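Local coordinates for protein putative hyaluronoglucosaminidase (Clostridium perfringens, PDB 6PWI) that is a family 84 glycoside hydrolase, probably a secreted, cell-wall-anchored hexosaminidase, of which this piece includes the N-terminal domain and the catalytic barrel, at residues D32-Y37 with I43-S48; D119-F122 with D126-V129; A147-T152 with Y442-A447; S153-F158 with G203-M208. One frame throughout, in Å; residues are numbered along the deposited sequence.

Interaction 1: D32-Y37 with I43-S48; sequences DEYEIY and IKYDNS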
loop_
_atom_site.group_PDB
_atom_site.type_symbol
_atom_site.label_atom_id
_atom_site.label_comp_id
_atom_site.label_asym_id
_atom_site.label_seq_id
_atom_site.Cartn_x
_atom_site.Cartn_y
_atom_site.Cartn_z
ATOM N N ASP A 32 -20.470 17.406 -5.312
ATOM C CA ASP A 32 -21.580 17.065 -4.375
ATOM C C ASP A 32 -21.578 15.563 -4.078
ATOM O O ASP A 32 -22.084 15.136 -3.040
ATOM C CB ASP A 32 -22.929 17.539 -4.928
ATOM C CG ASP A 32 -23.878 18.087 -3.872
ATOM O OD1 ASP A 32 -23.892 17.545 -2.741
ATOM O OD2 ASP A 32 -24.602 19.058 -4.189
ATOM N N GLU A 33 -21.003 14.768 -4.996
ATOM C CA GLU A 33 -20.954 13.315 -4.888
ATOM C C GLU A 33 -19.811 12.880 -3.964
ATOM O O GLU A 33 -18.872 13.635 -3.724
ATOM C CB GLU A 33 -20.909 12.708 -6.292
ATOM C CG GLU A 33 -22.157 13.042 -7.098
ATOM C CD GLU A 33 -22.180 12.671 -8.576
ATOM O OE1 GLU A 33 -23.274 12.727 -9.189
ATOM O OE2 GLU A 33 -21.113 12.332 -9.121
ATOM N N TYR A 34 -19.905 11.657 -3.428
ATOM C CA TYR A 34 -18.980 11.173 -2.411
ATOM C C TYR A 34 -17.642 10.768 -3.026
ATOM O O TYR A 34 -17.592 10.210 -4.123
ATOM C CB TYR A 34 -19.576 9.998 -1.634
ATOM C CG TYR A 34 -20.933 10.280 -1.045
ATOM C CD1 TYR A 34 -21.122 11.349 -0.181
ATOM C CD2 TYR A 34 -22.029 9.488 -1.353
ATOM C CE1 TYR A 34 -22.365 11.630 0.359
ATOM C CE2 TYR A 34 -23.280 9.751 -0.815
ATOM C CZ TYR A 34 -23.449 10.828 0.041
ATOM O OH TYR A 34 -24.673 11.099 0.585
ATOM N N GLU A 35 -16.562 11.063 -2.288
ATOM C CA GLU A 35 -15.227 10.595 -2.629
ATOM C C GLU A 35 -15.035 9.198 -2.041
ATOM O O GLU A 35 -15.036 9.024 -0.822
ATOM C CB GLU A 35 -14.174 11.585 -2.129
ATOM C CG GLU A 35 -12.751 11.086 -2.264
ATOM C CD GLU A 35 -11.709 12.100 -1.827
ATOM O OE1 GLU A 35 -11.595 13.151 -2.492
ATOM O OE2 GLU A 35 -11.023 11.846 -0.812
ATOM N N ILE A 36 -14.888 8.213 -2.933
ATOM C CA ILE A 36 -14.685 6.827 -2.546
ATOM C C ILE A 36 -13.407 6.309 -3.203
ATOM O O ILE A 36 -13.260 6.384 -4.421
ATOM C CB ILE A 36 -15.906 5.978 -2.937
ATOM C CG1 ILE A 36 -17.171 6.465 -2.231
ATOM C CG2 ILE A 36 -15.646 4.506 -2.662
ATOM C CD1 ILE A 36 -18.445 5.990 -2.884
ATOM N N TYR A 37 -12.499 5.775 -2.375
ATOM C CA TYR A 37 -11.292 5.117 -2.849
ATOM C C TYR A 37 -11.264 3.685 -2.327
ATOM O O TYR A 37 -11.590 3.449 -1.166
ATOM C CB TYR A 37 -10.043 5.875 -2.393
ATOM C CG TYR A 37 -9.683 7.056 -3.253
ATOM C CD1 TYR A 37 -8.988 6.880 -4.440
ATOM C CD2 TYR A 37 -10.054 8.346 -2.896
ATOM C CE1 TYR A 37 -8.664 7.959 -5.246
ATOM C CE2 TYR A 37 -9.741 9.438 -3.694
ATOM C CZ TYR A 37 -9.041 9.240 -4.873
ATOM O OH TYR A 37 -8.709 10.294 -5.678
ATOM N N ILE A 43 -20.509 3.995 -10.267
ATOM C CA ILE A 43 -21.404 4.552 -9.265
ATOM C C ILE A 43 -22.428 5.458 -9.957
ATOM O O ILE A 43 -22.092 6.235 -10.856
ATOM C CB ILE A 43 -20.632 5.255 -8.126
ATOM C CG1 ILE A 43 -21.574 5.659 -6.986
ATOM C CG2 ILE A 43 -19.831 6.443 -8.644
ATOM C CD1 ILE A 43 -20.884 6.149 -5.740
ATOM N N LYS A 44 -23.692 5.318 -9.539
ATOM C CA LYS A 44 -24.798 6.054 -10.126
ATOM C C LYS A 44 -25.608 6.710 -9.015
ATOM O O LYS A 44 -25.858 6.099 -7.976
ATOM C CB LYS A 44 -25.672 5.124 -10.967
ATOM C CG LYS A 44 -25.069 4.760 -12.313
ATOM C CD LYS A 44 -25.647 3.511 -12.923
ATOM C CE LYS A 44 -25.061 3.238 -14.292
ATOM N NZ LYS A 44 -25.386 1.865 -14.741
ATOM N N TYR A 45 -25.984 7.968 -9.253
ATOM C CA TYR A 45 -26.810 8.732 -8.338
ATOM C C TYR A 45 -28.143 9.048 -9.013
ATOM O O TYR A 45 -28.221 9.146 -10.234
ATOM C CB TYR A 45 -26.083 10.022 -7.951
ATOM C CG TYR A 45 -24.837 9.823 -7.125
ATOM C CD1 TYR A 45 -24.885 9.900 -5.740
ATOM C CD2 TYR A 45 -23.610 9.557 -7.715
ATOM C CE1 TYR A 45 -23.748 9.721 -4.967
ATOM C CE2 TYR A 45 -22.464 9.371 -6.954
ATOM C CZ TYR A 45 -22.532 9.458 -5.575
ATOM O OH TYR A 45 -21.414 9.284 -4.808
ATOM N N ASP A 46 -29.202 9.197 -8.214
ATOM C CA ASP A 46 -30.414 9.829 -8.708
ATOM C C ASP A 46 -30.745 11.019 -7.809
ATOM O O ASP A 46 -30.030 11.287 -6.844
ATOM C CB ASP A 46 -31.541 8.819 -8.936
ATOM C CG ASP A 46 -31.975 8.092 -7.676
ATOM O OD1 ASP A 46 -32.107 8.759 -6.629
ATOM O OD2 ASP A 46 -32.185 6.866 -7.757
ATOM N N ASN A 47 -31.828 11.731 -8.136
ATOM C CA ASN A 47 -32.116 13.014 -7.516
ATOM C C ASN A 47 -32.413 12.849 -6.022
ATOM O O ASN A 47 -31.960 13.664 -5.221
ATOM C CB ASN A 47 -33.189 13.794 -8.284
ATOM N N SER A 48 -33.141 11.782 -5.656
ATOM C CA SER A 48 -33.692 11.619 -4.316
ATOM C C SER A 48 -32.601 11.445 -3.249
ATOM O O SER A 48 -31.522 10.923 -3.526
ATOM C CB SER A 48 -34.701 10.495 -4.289
HETATM O O HOH W 1 -19.203 9.099 -6.311
#
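E33 lays its side chain over one face of the Y45 ring. CG takes part in a CH-pi contact, 3.8 Å from the centroid of the Y45 ring and 16° off its normal. The chain is extended beyond CG, and this carries the carboxylate on across the same ring. The carboxylate lies almost flat there, its plane 11° from that of the ring, with E33 OE1 3.5 Å from Y45 CD2.

Y34 follows and meets the phenol end of Y45. Its backbone N donates to Y45 OH at 3.1 Å, with an N-H...O angle of 153°. The Y34 ring comes to the edge of Y45, with Y34 CD2 4.0 Å from Y45 CE1. The Y34 hydroxyl points to another partner, K167 N on strand 165-175. One water ties the two residues together again: it donates to Y34 O at 2.9 Å and lies 2.7 Å from Y45 OH, in the plane of the Y45 ring.

I36 closes the contact with a small apolar touch, its CD1 3.8 Å from I43 CD1. I36 also packs on S153 and I157 of helix 144-158.

The contact ties the N-terminal loop to strand 43-46 of the mixed sheet in the GH20-domain-2-like part. One hydroxyl with a backbone and a water partner pins the end of the Y45 ring. The E33 contact with the ring is van der Waals and CH-pi in kind. A carboxylate stacked on a pi face gains little electrostatically, so the CH2 groups probably contribute most.

Interaction 2: D119-F122 with D126-V129; sequences DSHF and DAHV. With EDO (1,2-ethanediol), chain I.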
loop_
_atom_site.group_PDB
_atom_site.type_symbol
_atom_site.label_atom_id
_atom_site.label_comp_id
_atom_site.label_asym_id
_atom_site.label_seq_id
_atom_site.Cartn_x
_atom_site.Cartn_y
_atom_site.Cartn_z
ATOM N N ASP A 119 -26.688 -10.372 -13.264
ATOM C CA ASP A 119 -25.893 -11.535 -12.890
ATOM C C ASP A 119 -24.530 -11.498 -13.589
ATOM O O ASP A 119 -23.575 -12.112 -13.113
ATOM C CB ASP A 119 -26.656 -12.838 -13.175
ATOM C CG ASP A 119 -26.247 -14.015 -12.299
ATOM O OD1 ASP A 119 -25.675 -14.982 -12.842
ATOM O OD2 ASP A 119 -26.519 -13.967 -11.080
ATOM N N SER A 120 -24.458 -10.766 -14.715
ATOM C CA SER A 120 -23.269 -10.611 -15.544
ATOM C C SER A 120 -22.174 -9.878 -14.769
ATOM O O SER A 120 -20.997 -9.932 -15.118
ATOM C CB SER A 120 -23.598 -9.861 -16.814
ATOM O OG SER A 120 -24.773 -10.369 -17.431
ATOM N N HIS A 121 -22.594 -9.172 -13.722
ATOM C CA HIS A 121 -21.699 -8.400 -12.882
ATOM C C HIS A 121 -20.782 -9.329 -12.074
ATOM O O HIS A 121 -19.589 -9.060 -11.941
ATOM C CB HIS A 121 -22.545 -7.390 -12.081
ATOM C CG HIS A 121 -21.822 -6.664 -11.002
ATOM N ND1 HIS A 121 -20.712 -5.882 -11.250
ATOM C CD2 HIS A 121 -22.052 -6.589 -9.676
ATOM C CE1 HIS A 121 -20.282 -5.364 -10.117
ATOM N NE2 HIS A 121 -21.087 -5.784 -9.139
ATOM N N PHE A 122 -21.326 -10.459 -11.603
ATOM C CA PHE A 122 -20.801 -11.153 -10.436
ATOM C C PHE A 122 -19.668 -12.122 -10.767
ATOM O O PHE A 122 -19.047 -12.672 -9.861
ATOM C CB PHE A 122 -21.931 -11.790 -9.624
ATOM C CG PHE A 122 -22.672 -10.805 -8.753
ATOM C CD1 PHE A 122 -22.125 -10.365 -7.555
ATOM C CD2 PHE A 122 -23.900 -10.298 -9.143
ATOM C CE1 PHE A 122 -22.799 -9.450 -6.761
ATOM C CE2 PHE A 122 -24.574 -9.383 -8.349
ATOM C CZ PHE A 122 -24.023 -8.962 -7.160
ATOM N N ASP A 126 -14.187 -10.064 -6.758
ATOM C CA ASP A 126 -14.633 -9.334 -5.578
ATOM C C ASP A 126 -15.903 -8.530 -5.878
ATOM O O ASP A 126 -16.177 -7.523 -5.219
ATOM C CB ASP A 126 -13.496 -8.485 -4.992
ATOM C CG ASP A 126 -12.301 -9.299 -4.511
ATOM O OD1 ASP A 126 -12.525 -10.364 -3.899
ATOM O OD2 ASP A 126 -11.149 -8.860 -4.742
ATOM N N ALA A 127 -16.687 -8.997 -6.860
ATOM C CA ALA A 127 -17.819 -8.241 -7.374
ATOM C C ALA A 127 -18.880 -8.060 -6.292
ATOM O O ALA A 127 -19.190 -8.998 -5.555
ATOM C CB ALA A 127 -18.385 -8.924 -8.596
ATOM N N HIS A 128 -19.438 -6.848 -6.215
ATOM C CA HIS A 128 -20.508 -6.573 -5.276
ATOM C C HIS A 128 -21.279 -5.333 -5.716
ATOM O O HIS A 128 -20.815 -4.574 -6.560
ATOM C CB HIS A 128 -19.954 -6.415 -3.853
ATOM C CG HIS A 128 -19.073 -5.221 -3.690
ATOM N ND1 HIS A 128 -17.734 -5.237 -4.035
ATOM C CD2 HIS A 128 -19.335 -3.970 -3.248
ATOM C CE1 HIS A 128 -17.209 -4.053 -3.796
ATOM N NE2 HIS A 128 -18.168 -3.255 -3.311
ATOM N N VAL A 129 -22.447 -5.134 -5.095
ATOM C CA VAL A 129 -23.359 -4.048 -5.402
ATOM C C VAL A 129 -23.754 -3.377 -4.092
ATOM O O VAL A 129 -24.032 -4.059 -3.110
ATOM C CB VAL A 129 -24.601 -4.594 -6.132
ATOM C CG1 VAL A 129 -25.725 -3.572 -6.197
ATOM C CG2 VAL A 129 -24.258 -5.121 -7.519
HETATM C C1 EDO I . -12.306 -14.831 -7.675
HETATM O O1 EDO I . -13.184 -14.480 -8.724
HETATM C C2 EDO I . -12.455 -13.887 -6.548
HETATM O O2 EDO I . -13.688 -13.196 -6.615
#
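The imidazole of H121 has A127 CB over one face and H128 O at its edge. V129 CG2 approaches the same imidazole obliquely. The F122 ring is covered on one face by H121 CD2, which sits over the centre of the ring. A127 O, H128 CA and V129 CG2 come to the F122 ring obliquely, with V129 CG2 3.9 Å from F122 CZ. A127 CB adds an apolar contact, 4.1 Å from F122 CD1.

The polar link is H121 NE2 to H128 O, 2.9 Å long and fairly straight at 163°. The oxygen lies close to the imidazole plane, but the donor stands above the carbonyl plane of H128. A chi1 of 170° swings the H121 imidazole out opposite its own N, toward the strand. H128 points the other way, and its ND1 donates to D126 O at 3.0 Å. D126 N donates at 3.2 Å to O2 of a bound 1,2-ethanediol, probably from the crystallisation liquor, and K142 also holds this molecule.

The loop 119-122 thus packs against the start of strand 127-133 in the mixed sheet. The NE2 of H121 must carry a proton to make its bond, and H128 likewise needs one on ND1. Each imidazole is therefore held in rotation by a main-chain oxygen.

Interaction 3: A147-T152 with Y442-A447; sequences AFYGIT and YGWNRA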
loop_
_atom_site.group_PDB
_atom_site.type_symbol
_atom_site.label_atom_id
_atom_site.label_comp_id
_atom_site.label_asym_id
_atom_site.label_seq_id
_atom_site.Cartn_x
_atom_site.Cartn_y
_atom_site.Cartn_z
ATOM N N ALA A 147 -19.050 -8.845 0.140
ATOM C CA ALA A 147 -20.030 -8.088 0.900
ATOM C C ALA A 147 -19.296 -7.115 1.819
ATOM O O ALA A 147 -19.680 -5.954 1.926
ATOM C CB ALA A 147 -20.963 -9.003 1.664
ATOM N N PHE A 148 -18.226 -7.613 2.450
ATOM C CA PHE A 148 -17.343 -6.831 3.299
ATOM C C PHE A 148 -16.832 -5.588 2.563
ATOM O O PHE A 148 -16.944 -4.481 3.088
ATOM C CB PHE A 148 -16.196 -7.710 3.798
ATOM C CG PHE A 148 -15.303 -7.087 4.838
ATOM C CD1 PHE A 148 -15.466 -7.385 6.184
ATOM C CD2 PHE A 148 -14.275 -6.236 4.471
ATOM C CE1 PHE A 148 -14.628 -6.829 7.141
ATOM C CE2 PHE A 148 -13.443 -5.675 5.428
ATOM C CZ PHE A 148 -13.617 -5.975 6.763
ATOM N N TYR A 149 -16.282 -5.764 1.352
ATOM C CA TYR A 149 -15.838 -4.630 0.547
ATOM C C TYR A 149 -16.975 -3.627 0.334
ATOM O O TYR A 149 -16.755 -2.417 0.445
ATOM C CB TYR A 149 -15.214 -5.073 -0.781
ATOM C CG TYR A 149 -14.127 -6.108 -0.640
ATOM C CD1 TYR A 149 -13.196 -6.033 0.387
ATOM C CD2 TYR A 149 -14.035 -7.172 -1.526
ATOM C CE1 TYR A 149 -12.210 -6.992 0.541
ATOM C CE2 TYR A 149 -13.046 -8.136 -1.389
ATOM C CZ TYR A 149 -12.132 -8.046 -0.352
ATOM O OH TYR A 149 -11.155 -8.991 -0.205
ATOM N N GLY A 150 -18.183 -4.135 0.036
ATOM C CA GLY A 150 -19.359 -3.291 -0.102
ATOM C C GLY A 150 -19.577 -2.416 1.131
ATOM O O GLY A 150 -19.796 -1.209 1.020
ATOM N N ILE A 151 -19.475 -3.039 2.309
ATOM C CA ILE A 151 -19.714 -2.355 3.568
ATOM C C ILE A 151 -18.602 -1.338 3.834
ATOM O O ILE A 151 -18.850 -0.307 4.460
ATOM C CB ILE A 151 -19.881 -3.372 4.716
ATOM C CG1 ILE A 151 -21.055 -4.323 4.459
ATOM C CG2 ILE A 151 -20.017 -2.663 6.054
ATOM C CD1 ILE A 151 -21.078 -5.526 5.370
ATOM N N THR A 152 -17.387 -1.630 3.348
ATOM C CA THR A 152 -16.263 -0.712 3.464
ATOM C C THR A 152 -16.545 0.544 2.641
ATOM O O THR A 152 -16.221 1.649 3.072
ATOM C CB THR A 152 -14.921 -1.372 3.099
ATOM O OG1 THR A 152 -14.664 -2.458 3.993
ATOM C CG2 THR A 152 -13.750 -0.412 3.151
ATOM N N TYR A 442 -4.918 1.506 -7.349
ATOM C CA TYR A 442 -4.511 0.986 -8.642
ATOM C C TYR A 442 -4.887 -0.488 -8.770
ATOM O O TYR A 442 -5.338 -0.926 -9.824
ATOM C CB TYR A 442 -3.009 1.187 -8.848
ATOM C CG TYR A 442 -2.441 0.561 -10.098
ATOM C CD1 TYR A 442 -2.797 1.016 -11.360
ATOM C CD2 TYR A 442 -1.533 -0.481 -10.025
ATOM C CE1 TYR A 442 -2.269 0.454 -12.513
ATOM C CE2 TYR A 442 -0.986 -1.048 -11.166
ATOM C CZ TYR A 442 -1.356 -0.579 -12.413
ATOM O OH TYR A 442 -0.825 -1.143 -13.536
ATOM N N GLY A 443 -4.684 -1.249 -7.691
ATOM C CA GLY A 443 -4.921 -2.683 -7.711
ATOM C C GLY A 443 -6.392 -3.010 -7.947
ATOM O O GLY A 443 -6.700 -3.982 -8.640
ATOM N N TRP A 444 -7.276 -2.179 -7.373
ATOM C CA TRP A 444 -8.716 -2.370 -7.456
ATOM C C TRP A 444 -9.243 -1.936 -8.826
ATOM O O TRP A 444 -9.911 -2.722 -9.505
ATOM C CB TRP A 444 -9.442 -1.652 -6.309
ATOM C CG TRP A 444 -10.929 -1.852 -6.339
ATOM C CD1 TRP A 444 -11.845 -1.072 -6.980
ATOM C CD2 TRP A 444 -11.677 -2.917 -5.722
ATOM N NE1 TRP A 444 -13.107 -1.572 -6.805
ATOM C CE2 TRP A 444 -13.038 -2.703 -6.038
ATOM C CE3 TRP A 444 -11.337 -4.026 -4.934
ATOM C CZ2 TRP A 444 -14.052 -3.558 -5.596
ATOM C CZ3 TRP A 444 -12.337 -4.873 -4.502
ATOM C CH2 TRP A 444 -13.677 -4.639 -4.826
ATOM N N ASN A 445 -8.930 -0.687 -9.212
ATOM C CA ASN A 445 -9.435 -0.074 -10.430
ATOM C C ASN A 445 -8.266 0.503 -11.224
ATOM O O ASN A 445 -7.814 1.606 -10.929
ATOM C CB ASN A 445 -10.435 1.046 -10.116
ATOM C CG ASN A 445 -11.094 1.650 -11.343
ATOM O OD1 ASN A 445 -10.538 1.625 -12.440
ATOM N ND2 ASN A 445 -12.284 2.206 -11.168
ATOM N N ARG A 446 -7.822 -0.229 -12.254
ATOM C CA ARG A 446 -6.623 0.131 -12.989
ATOM C C ARG A 446 -6.855 1.320 -13.920
ATOM O O ARG A 446 -6.099 2.285 -13.883
ATOM C CB ARG A 446 -6.057 -1.076 -13.736
ATOM C CG ARG A 446 -5.177 -1.958 -12.868
ATOM C CD ARG A 446 -4.914 -3.228 -13.641
ATOM N NE ARG A 446 -4.786 -4.414 -12.813
ATOM C CZ ARG A 446 -4.874 -5.653 -13.296
ATOM N NH1 ARG A 446 -5.106 -5.835 -14.589
ATOM N NH2 ARG A 446 -4.739 -6.698 -12.491
ATOM N N ALA A 447 -7.878 1.245 -14.774
ATOM C CA ALA A 447 -8.039 2.245 -15.821
ATOM C C ALA A 447 -8.270 3.634 -15.225
ATOM O O ALA A 447 -7.782 4.624 -15.771
ATOM C CB ALA A 447 -9.139 1.854 -16.776
#
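On the helix that brings Y149 to W444, F148 O is gripped twice by T152: by its backbone N at 2.9 Å and by its OG1 at 3.2 Å. The hydroxyl comes from above the carbonyl plane. T152 OG1 in turn receives R71 NE, so the helix is tied to helix 66-78.

Across the contact the motif is an offset edge-to-face aromatic pair. It joins helix 144-158 of the N-terminal domain to helix 433-444, which follows the last strand of the eight-stranded parallel (β/α)8 barrel. W444 turns the edge of its six-membered ring toward the face of Y149. The centroids of the Y149 ring and the W444 six-membered ring are 5.8 Å apart, and their planes stand at 75°.

W444 has CG anti to its backbone N (chi1 -179°), and this directs the indole toward helix 144-158. N445, the next residue, leaves the helix. The indole is fixed at its pyrrole side too, because NE1 bonds to D173 OD1 on strand 165-175. Y149 also has a cation-pi partner in R180. Both touching residues are buried, and the interface between them is small and apolar.

The nearest approach is made by W444 CZ3, which lies 4.1 Å from Y149 CD2.

Interaction 4: S153-F158 with G203-M208; sequences SLKAIF and GGDFKM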
loop_
_atom_site.group_PDB
_atom_site.type_symbol
_atom_site.label_atom_id
_atom_site.label_comp_id
_atom_site.label_asym_id
_atom_site.label_seq_id
_atom_site.Cartn_x
_atom_site.Cartn_y
_atom_site.Cartn_z
ATOM N N SER A 153 -17.162 0.378 1.467
ATOM C CA SER A 153 -17.553 1.544 0.692
ATOM C C SER A 153 -18.555 2.385 1.476
ATOM O O SER A 153 -18.446 3.610 1.472
ATOM C CB SER A 153 -18.051 1.184 -0.669
ATOM O OG SER A 153 -16.966 0.788 -1.497
ATOM N N LEU A 154 -19.487 1.729 2.190
ATOM C CA LEU A 154 -20.433 2.443 3.042
ATOM C C LEU A 154 -19.701 3.186 4.160
ATOM O O LEU A 154 -20.124 4.270 4.560
ATOM C CB LEU A 154 -21.463 1.476 3.630
ATOM C CG LEU A 154 -22.594 1.044 2.700
ATOM C CD1 LEU A 154 -23.468 -0.003 3.382
ATOM C CD2 LEU A 154 -23.424 2.242 2.251
ATOM N N LYS A 155 -18.613 2.586 4.660
ATOM C CA LYS A 155 -17.825 3.181 5.724
ATOM C C LYS A 155 -17.206 4.482 5.220
ATOM O O LYS A 155 -17.183 5.486 5.933
ATOM C CB LYS A 155 -16.733 2.222 6.202
ATOM C CG LYS A 155 -16.064 2.650 7.499
ATOM C CD LYS A 155 -14.709 2.042 7.762
ATOM C CE LYS A 155 -14.038 2.709 8.942
ATOM N NZ LYS A 155 -12.683 2.160 9.163
ATOM N N ALA A 156 -16.705 4.445 3.983
ATOM C CA ALA A 156 -16.149 5.627 3.355
ATOM C C ALA A 156 -17.241 6.688 3.204
ATOM O O ALA A 156 -16.992 7.870 3.443
ATOM C CB ALA A 156 -15.506 5.264 2.037
ATOM N N ILE A 157 -18.458 6.258 2.842
ATOM C CA ILE A 157 -19.542 7.202 2.613
ATOM C C ILE A 157 -19.933 7.857 3.936
ATOM O O ILE A 157 -20.063 9.079 4.016
ATOM C CB ILE A 157 -20.737 6.541 1.891
ATOM C CG1 ILE A 157 -20.367 6.128 0.461
ATOM C CG2 ILE A 157 -21.939 7.475 1.904
ATOM C CD1 ILE A 157 -21.487 5.484 -0.329
ATOM N N PHE A 158 -20.072 7.030 4.980
ATOM C CA PHE A 158 -20.605 7.481 6.256
ATOM C C PHE A 158 -19.635 8.447 6.938
ATOM O O PHE A 158 -20.064 9.340 7.667
ATOM C CB PHE A 158 -21.023 6.294 7.131
ATOM C CG PHE A 158 -22.417 5.753 6.896
ATOM C CD1 PHE A 158 -22.993 5.752 5.632
ATOM C CD2 PHE A 158 -23.153 5.214 7.943
ATOM C CE1 PHE A 158 -24.268 5.246 5.424
ATOM C CE2 PHE A 158 -24.427 4.705 7.732
ATOM C CZ PHE A 158 -24.984 4.723 6.473
ATOM N N GLY A 203 -4.945 -0.969 5.042
ATOM C CA GLY A 203 -5.240 -1.674 3.804
ATOM C C GLY A 203 -6.705 -2.100 3.719
ATOM O O GLY A 203 -7.301 -2.078 2.641
ATOM N N GLY A 204 -7.281 -2.462 4.873
ATOM C CA GLY A 204 -8.638 -2.973 4.950
ATOM C C GLY A 204 -9.672 -1.892 4.649
ATOM O O GLY A 204 -10.762 -2.194 4.160
ATOM N N ASP A 205 -9.309 -0.638 4.950
ATOM C CA ASP A 205 -10.137 0.515 4.633
ATOM C C ASP A 205 -10.143 0.795 3.129
ATOM O O ASP A 205 -10.987 1.553 2.663
ATOM C CB ASP A 205 -9.732 1.756 5.437
ATOM C CG ASP A 205 -10.213 1.765 6.885
ATOM O OD1 ASP A 205 -11.113 0.956 7.225
ATOM O OD2 ASP A 205 -9.686 2.589 7.676
ATOM N N PHE A 206 -9.214 0.187 2.372
ATOM C CA PHE A 206 -9.138 0.435 0.937
ATOM C C PHE A 206 -9.213 -0.871 0.141
ATOM O O PHE A 206 -8.780 -0.934 -1.008
ATOM C CB PHE A 206 -7.990 1.399 0.611
ATOM C CG PHE A 206 -8.061 2.667 1.422
ATOM C CD1 PHE A 206 -9.027 3.629 1.158
ATOM C CD2 PHE A 206 -7.197 2.872 2.491
ATOM C CE1 PHE A 206 -9.115 4.776 1.934
ATOM C CE2 PHE A 206 -7.291 4.016 3.270
ATOM C CZ PHE A 206 -8.251 4.965 2.990
ATOM N N LYS A 207 -9.797 -1.905 0.763
ATOM C CA LYS A 207 -10.201 -3.133 0.089
ATOM C C LYS A 207 -8.995 -3.998 -0.281
ATOM O O LYS A 207 -9.086 -4.830 -1.181
ATOM C CB LYS A 207 -11.065 -2.829 -1.140
ATOM C CG LYS A 207 -12.310 -1.993 -0.876
ATOM C CD LYS A 207 -13.246 -1.971 -2.065
ATOM C CE LYS A 207 -14.569 -1.292 -1.794
ATOM N NZ LYS A 207 -14.416 0.174 -1.661
ATOM N N MET A 208 -7.868 -3.811 0.419
ATOM C CA MET A 208 -6.730 -4.705 0.272
ATOM C C MET A 208 -7.073 -6.058 0.895
ATOM O O MET A 208 -7.878 -6.122 1.824
ATOM C CB MET A 208 -5.478 -4.124 0.935
ATOM C CG MET A 208 -4.840 -3.025 0.106
ATOM S SD MET A 208 -3.260 -2.448 0.771
ATOM C CE MET A 208 -2.303 -2.272 -0.733
#
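K207 sends its side chain across to S153, linking the barrel domain to helix 144-158 of the N-terminal domain. It is the last residue of a type I beta turn from G204 to K207, at the end of the 193-204 helix region. K207 CB lies beside the indole of W444. CG leads on to CD, which again meets the indole, at W444 CH2. K207 CE comes 3.2 Å from S153 OG and also passes by Y149 O. The chain then bends at the last torsion (chi4 71°), which brings the ammonium K207 NZ to donate to S153 OG at 2.6 Å. Aliphatic atoms thus pack on an aromatic residue while the charged tip meets a hydroxyl inside the interface.

The second link is a salt bridge between opposite charges. K155, an extended chain from the same helix, reaches D205 of the turn, with 2.8 Å between K155 NZ and D205 OD1. The ammonium comes on the syn side of that oxygen, 31° out of the carboxylate plane. D205 OD1 also has R71 as a long, weak ion partner, and K155 has E74 in the same role. These neighbours would probably stabilise the charged forms of both groups.

The turn itself is locked at G203 O, which accepts from F206 N and M208 N on opposite faces of its plane. F206 sits edge-to-face with F202, F437 and Y461, so the turn is wedged among aromatic rings. At the salt bridge, the second carboxylate oxygen, D205 OD2, is 3.4 Å from K155 NZ.

Overall arrangement
Interactions 3 and 4 form one continuous seam between the N-terminal domain and the barrel. Their centres are 8 Å apart and both use helix 144-158. They touch directly, with T152 CG2 3.4 Å from D205 O. Interaction 2 touches this seam through interaction 3, where H128 CE1 is 3.7 Å from W444 CZ2; the centres of the two are 12 Å apart. Interaction 1 meets interaction 4, with I36 CD1 3.9 Å from I157 CG1. Interactions 1 and 2 do not touch and their centres are 19 Å apart, but both reach the same mixed sheet. All four lie away from the predicted proton donor, D299.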